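Long-range contact in nucleotide-binding protein, universal stress protein UspA family (Lactobacillus plantarum, PDB 3S3T), which binds ATP and probably takes part in the cellular response to stress: residues I109-L114 with N141-R146. Numbering follows the deposited sequence.
Sequences IDLIVL and NVIVIR. With ATP (adenosine-5'-triphosphate), chain I.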
loop_
_atom_site.group_PDB
_atom_site.type_symbol
_atom_site.label_atom_id
_atom_site.label_comp_id
_atom_site.label_asym_id
_atom_site.label_seq_id
_atom_site.Cartn_x
_atom_site.Cartn_y
_atom_site.Cartn_z
ATOM N N ILE A 109 17.208 5.009 18.076
ATOM C CA ILE A 109 16.683 5.847 17.034
ATOM C C ILE A 109 15.193 6.023 17.275
ATOM O O ILE A 109 14.454 5.026 17.414
ATOM C CB ILE A 109 17.019 5.277 15.625
ATOM C CG1 ILE A 109 18.487 5.567 15.287
ATOM C CG2 ILE A 109 16.116 5.857 14.552
ATOM C CD1 ILE A 109 18.929 4.809 14.069
ATOM N N ASP A 110 14.757 7.287 17.349
ATOM C CA ASP A 110 13.339 7.605 17.646
ATOM C C ASP A 110 12.625 8.460 16.648
ATOM O O ASP A 110 11.449 8.804 16.857
ATOM C CB ASP A 110 13.140 8.175 19.084
ATOM C CG ASP A 110 14.215 9.198 19.491
ATOM O OD1 ASP A 110 14.864 9.792 18.618
ATOM O OD2 ASP A 110 14.396 9.429 20.709
ATOM N N LEU A 111 13.274 8.699 15.503
ATOM C CA LEU A 111 12.643 9.285 14.335
ATOM C C LEU A 111 13.384 8.887 13.087
ATOM O O LEU A 111 14.616 8.943 13.034
ATOM C CB LEU A 111 12.684 10.814 14.401
ATOM C CG LEU A 111 11.939 11.617 13.341
ATOM C CD1 LEU A 111 10.421 11.266 13.303
ATOM C CD2 LEU A 111 12.148 13.146 13.620
ATOM N N ILE A 112 12.629 8.573 12.035
ATOM C CA ILE A 112 13.213 8.443 10.710
ATOM C C ILE A 112 12.583 9.530 9.848
ATOM O O ILE A 112 11.345 9.710 9.877
ATOM C CB ILE A 112 12.924 7.058 10.102
ATOM C CG1 ILE A 112 13.452 5.906 10.985
ATOM C CG2 ILE A 112 13.553 6.973 8.676
ATOM C CD1 ILE A 112 13.142 4.457 10.422
ATOM N N VAL A 113 13.429 10.290 9.130
ATOM C CA VAL A 113 12.989 11.358 8.259
ATOM C C VAL A 113 13.198 10.903 6.804
ATOM O O VAL A 113 14.269 10.488 6.437
ATOM C CB VAL A 113 13.758 12.677 8.561
ATOM C CG1 VAL A 113 13.325 13.785 7.617
ATOM C CG2 VAL A 113 13.571 13.106 10.062
ATOM N N LEU A 114 12.167 10.986 5.990
ATOM C CA LEU A 114 12.207 10.485 4.585
ATOM C C LEU A 114 11.648 11.495 3.626
ATOM O O LEU A 114 10.681 12.209 3.935
ATOM C CB LEU A 114 11.347 9.193 4.450
ATOM C CG LEU A 114 11.848 7.937 5.168
ATOM C CD1 LEU A 114 10.706 6.939 5.363
ATOM C CD2 LEU A 114 13.060 7.264 4.467
ATOM N N ASN A 141 8.647 6.627 15.270
ATOM C CA ASN A 141 7.940 7.647 14.486
ATOM C C ASN A 141 8.642 7.853 13.128
ATOM O O ASN A 141 9.872 7.711 13.032
ATOM C CB ASN A 141 7.969 8.991 15.224
ATOM C CG ASN A 141 7.113 9.030 16.474
ATOM O OD1 ASN A 141 6.377 8.095 16.791
ATOM N ND2 ASN A 141 7.176 10.165 17.175
ATOM N N VAL A 142 7.869 8.138 12.088
ATOM C CA VAL A 142 8.385 8.399 10.763
ATOM C C VAL A 142 7.678 9.639 10.161
ATOM O O VAL A 142 6.461 9.735 10.200
ATOM C CB VAL A 142 8.190 7.218 9.838
ATOM C CG1 VAL A 142 8.717 7.571 8.436
ATOM C CG2 VAL A 142 8.841 5.855 10.448
ATOM N N ILE A 143 8.471 10.594 9.711
ATOM C CA ILE A 143 7.938 11.784 9.065
ATOM C C ILE A 143 8.359 11.745 7.606
ATOM O O ILE A 143 9.508 11.461 7.235
ATOM C CB ILE A 143 8.361 13.114 9.745
ATOM C CG1 ILE A 143 7.787 14.338 9.036
ATOM C CG2 ILE A 143 9.890 13.302 9.787
ATOM C CD1 ILE A 143 8.018 15.624 9.817
ATOM N N VAL A 144 7.411 12.122 6.787
ATOM C CA VAL A 144 7.568 12.165 5.344
ATOM C C VAL A 144 7.573 13.623 4.900
ATOM O O VAL A 144 6.602 14.395 5.166
ATOM C CB VAL A 144 6.424 11.417 4.669
ATOM C CG1 VAL A 144 6.467 11.575 3.114
ATOM C CG2 VAL A 144 6.403 9.893 5.060
ATOM N N ILE A 145 8.649 13.984 4.203
ATOM C CA ILE A 145 8.889 15.363 3.787
ATOM C C ILE A 145 8.573 15.561 2.286
ATOM O O ILE A 145 9.120 14.858 1.418
ATOM C CB ILE A 145 10.349 15.758 4.001
ATOM C CG1 ILE A 145 10.797 15.437 5.453
ATOM C CG2 ILE A 145 10.546 17.267 3.672
ATOM C CD1 ILE A 145 9.971 16.159 6.516
ATOM N N ARG A 146 7.721 16.536 2.003
ATOM C CA ARG A 146 7.464 17.009 0.663
ATOM C C ARG A 146 7.187 18.508 0.588
ATOM O O ARG A 146 6.987 18.987 -0.511
ATOM C CB ARG A 146 6.250 16.282 0.082
ATOM C CG ARG A 146 5.024 16.331 0.957
ATOM C CD ARG A 146 3.804 15.813 0.223
ATOM N NE ARG A 146 3.834 14.402 -0.180
ATOM C CZ ARG A 146 3.243 13.412 0.499
ATOM N NH1 ARG A 146 2.619 13.654 1.651
ATOM N NH2 ARG A 146 3.277 12.171 0.019
ATOM O OXT ARG A 146 7.115 19.280 1.567
HETATM P PG ATP I . 10.225 3.836 -6.120
HETATM O O1G ATP I . 11.611 3.392 -5.715
HETATM O O2G ATP I . 9.992 3.699 -7.594
HETATM O O3G ATP I . 9.068 3.201 -5.360
HETATM P PB ATP I . 11.150 6.586 -5.689
HETATM O O1B ATP I . 10.630 7.827 -6.356
HETATM O O2B ATP I . 12.532 6.134 -6.016
HETATM O O3B ATP I . 10.073 5.432 -5.935
HETATM P PA ATP I . 11.625 6.091 -2.865
HETATM O O1A ATP I . 12.677 5.102 -3.262
HETATM O O2A ATP I . 10.551 5.560 -2.008
HETATM O O3A ATP I . 10.968 6.845 -4.099
HETATM O "O5'" ATP I . 12.427 7.286 -2.076
HETATM C "C5'" ATP I . 11.750 8.011 -1.050
HETATM C "C4'" ATP I . 12.738 8.411 0.050
HETATM O "O4'" ATP I . 13.286 7.184 0.516
HETATM C "C3'" ATP I . 13.925 9.223 -0.440
HETATM O "O3'" ATP I . 13.647 10.611 -0.524
HETATM C "C2'" ATP I . 14.943 8.822 0.600
HETATM O "O2'" ATP I . 14.664 9.584 1.766
HETATM C "C1'" ATP I . 14.653 7.350 0.857
HETATM N N9 ATP I . 15.507 6.476 0.055
HETATM C C8 ATP I . 15.232 5.948 -1.178
HETATM N N7 ATP I . 16.272 5.208 -1.627
HETATM C C5 ATP I . 17.206 5.267 -0.671
HETATM C C6 ATP I . 18.553 4.731 -0.520
HETATM N N6 ATP I . 19.059 3.969 -1.512
HETATM N N1 ATP I . 19.248 5.014 0.638
HETATM C C2 ATP I . 18.690 5.781 1.589
HETATM N N3 ATP I . 17.478 6.348 1.509
HETATM C C4 ATP I . 16.716 6.107 0.419
HETATM O O HOH W 1 9.467 7.468 18.020
#
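V113 and I143 lie side by side on one face of the sheet, CG2 against CG2 at 3.7 Å, and the CG1 branch of V113 crosses to CG1 of I145. L111 completes this apolar row: CG stands anti to the backbone N (chi1 -173°), and the second torsion sends CD1 across to the other strand, 3.6 Å from N141 O and within apolar reach of I143 CG2. The pair is a worked example of the right-handed beta-alpha-beta crossover, here the last unit of the parallel UspA sheet, with helix 129-137 linking strands 111-115 and 141-145. That helix packs over the opposite face, where L114 CD1 crosses V142 CG1 at 3.7 Å, while helix 16-32 covers the face of V113 and I145. L114 serves both the sheet packing and the ATP pocket: its other methyl, CD2, lies 3.9 Å from C1' of the ribose.

Between the two faces runs the alternating bonding of parallel strands. I112 and L114 each use N-H and C=O, answered by N141 O, by both N and O of I143, and by I145 N. The I145 N to L114 O bond is short, 2.7 Å, and nearly straight at 164°. I112 N meets N141 O less squarely, tilted 19° from the carbonyl plane.

Strand 141-145 is the outermost of the sheet within this chain, yet V142 to V144 pair antiparallel with a strand of the second subunit, whose R146 N is bound by N141 OD1. Ahead of these bonds, a water bridges the two backbones, donating to D110 O at 2.7 Å and accepting from N141 N at 3.0 Å.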